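Side-chain contact in penicillin-binding protein activator LpoA (Escherichia coli, PDB 6DR3), which regulates peptidoglycan synthesis as an outer-membrane lipoprotein activator, stimulating the transpeptidase activity of penicillin-binding protein 1A, which needs it to function: residues G88-N91 with L92-K95. Residues are numbered along the deposited sequence; the frame is centred on the assembly and turned at random.
Sequences GAQN and LLAK
The side-chain amide of Gln90 meets Leu93 at its oxygen end: CD1 of Leu93 lies 4.2 Å from OE1, displaced to one side of the amide plane and not stacked over its centre. A bend at chi2 (-77°) in Gln90 turns the amide to this position, while Ala116 of helix 103-117 also touches the Gln90 side chain. Backbone carbonyls supply the rest of the contact. Gly88 O accepts a hydrogen bond from Leu92 N at 3.1 Å, the donor tilted 27° from the carbonyl plane, and the Leu92 side chain leans on the same oxygen, with CG at 3.3 Å. Ala89 O accepts one from Leu93 N at 2.8 Å (N-H...O angle 169°), with Leu93 CG 3.5 Å from that oxygen. Gln90 O accepts the N-H of Ala94, N to O 3.0 Å. One residue on, Asn91 O has the aliphatic part of Lys95 alongside, CD at 3.3 Å, while Lys95 N bonds instead to Leu92 O, three residues back. The three i-to-i+4 bonds are regular alpha-helical hydrogen bonding; Ala89, Leu92 and Leu93 form the apolar face, all three packed on helix 66-82 and Leu93 also on Tyr109 and Ala112 of helix 103-117, within the TPR-like helical array of the LpoA amino-terminal domain.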
ATOM      1  N   GLY A  88      -3.864   8.293 -16.282  1.00 39.59           N
ATOM      2  CA  GLY A  88      -4.485   9.360 -15.513  1.00 41.66           C
ATOM      3  C   GLY A  88      -4.176   9.262 -14.030  1.00 39.28           C
ATOM      4  O   GLY A  88      -4.029  10.279 -13.349  1.00 37.00           O
ATOM      5  N   ALA A  89      -4.074   8.037 -13.512  1.00 35.92           N
ATOM      6  CA  ALA A  89      -3.751   7.852 -12.100  1.00 34.79           C
ATOM      7  C   ALA A  89      -2.339   8.336 -11.796  1.00 34.53           C
ATOM      8  O   ALA A  89      -2.119   9.069 -10.824  1.00 33.38           O
ATOM      9  CB  ALA A  89      -3.911   6.381 -11.717  1.00 32.77           C
ATOM     10  N   GLN A  90      -1.366   7.937 -12.619  1.00 38.92           N
ATOM     11  CA  GLN A  90       0.004   8.402 -12.435  1.00 44.62           C
ATOM     12  C   GLN A  90       0.076   9.924 -12.456  1.00 39.04           C
ATOM     13  O   GLN A  90       0.789  10.532 -11.650  1.00 39.24           O
ATOM     14  CB  GLN A  90       0.908   7.813 -13.519  1.00 58.00           C
ATOM     15  CG  GLN A  90       1.074   6.302 -13.454  1.00 67.42           C
ATOM     16  CD  GLN A  90       2.029   5.861 -12.360  1.00 71.80           C
ATOM     17  OE1 GLN A  90       2.164   6.522 -11.330  1.00 68.51           O
ATOM     18  NE2 GLN A  90       2.705   4.740 -12.583  1.00 76.83           N
ATOM     19  N   ASN A  91      -0.654  10.557 -13.377  1.00 35.15           N
ATOM     20  CA  ASN A  91      -0.625  12.014 -13.471  1.00 44.78           C
ATOM     21  C   ASN A  91      -1.140  12.661 -12.191  1.00 41.74           C
ATOM     22  O   ASN A  91      -0.572  13.651 -11.716  1.00 41.63           O
ATOM     23  CB  ASN A  91      -1.450  12.480 -14.671  1.00 62.15           C
ATOM     24  CG  ASN A  91      -0.863  12.028 -15.994  1.00 83.52           C
ATOM     25  OD1 ASN A  91       0.341  11.798 -16.107  1.00 89.98           O
ATOM     26  ND2 ASN A  91      -1.714  11.903 -17.007  1.00 91.32           N
ATOM     27  N   LEU A  92      -2.219  12.120 -11.621  1.00 42.44           N
ATOM     28  CA  LEU A  92      -2.760  12.682 -10.387  1.00 39.79           C
ATOM     29  C   LEU A  92      -1.840  12.404  -9.206  1.00 37.38           C
ATOM     30  O   LEU A  92      -1.614  13.286  -8.369  1.00 41.22           O
ATOM     31  CB  LEU A  92      -4.157  12.120 -10.121  1.00 37.80           C
ATOM     32  CG  LEU A  92      -5.241  12.455 -11.148  1.00 40.64           C
ATOM     33  CD1 LEU A  92      -6.559  11.806 -10.755  1.00 39.29           C
ATOM     34  CD2 LEU A  92      -5.419  13.960 -11.304  1.00 44.44           C
ATOM     35  N   LEU A  93      -1.300  11.185  -9.120  1.00 34.08           N
ATOM     36  CA  LEU A  93      -0.390  10.851  -8.028  1.00 33.30           C
ATOM     37  C   LEU A  93       0.808  11.791  -7.997  1.00 37.03           C
ATOM     38  O   LEU A  93       1.262  12.195  -6.920  1.00 40.52           O
ATOM     39  CB  LEU A  93       0.076   9.400  -8.161  1.00 33.96           C
ATOM     40  CG  LEU A  93      -0.887   8.326  -7.651  1.00 34.36           C
ATOM     41  CD1 LEU A  93      -0.470   6.949  -8.148  1.00 31.61           C
ATOM     42  CD2 LEU A  93      -0.948   8.341  -6.132  1.00 32.01           C
ATOM     43  N   ALA A  94       1.336  12.152  -9.169  1.00 39.67           N
ATOM     44  CA  ALA A  94       2.513  13.012  -9.224  1.00 42.91           C
ATOM     45  C   ALA A  94       2.244  14.395  -8.650  1.00 48.02           C
ATOM     46  O   ALA A  94       3.192  15.099  -8.284  1.00 48.16           O
ATOM     47  CB  ALA A  94       3.006  13.136 -10.667  1.00 42.86           C
ATOM     48  N   LYS A  95       0.980  14.800  -8.560  1.00 52.46           N
ATOM     49  CA  LYS A  95       0.608  16.113  -8.052  1.00 56.54           C
ATOM     50  C   LYS A  95       0.284  16.102  -6.562  1.00 54.72           C
ATOM     51  O   LYS A  95      -0.191  17.115  -6.040  1.00 56.50           O
ATOM     52  CB  LYS A  95      -0.593  16.650  -8.833  1.00 58.74           C
ATOM     53  CG  LYS A  95      -0.326  16.865 -10.314  1.00 65.76           C
ATOM     54  CD  LYS A  95      -1.604  16.740 -11.122  1.00 70.50           C
ATOM     55  CE  LYS A  95      -1.381  17.094 -12.581  1.00 76.59           C
ATOM     56  NZ  LYS A  95      -2.638  16.980 -13.369  1.00 78.26           N
TER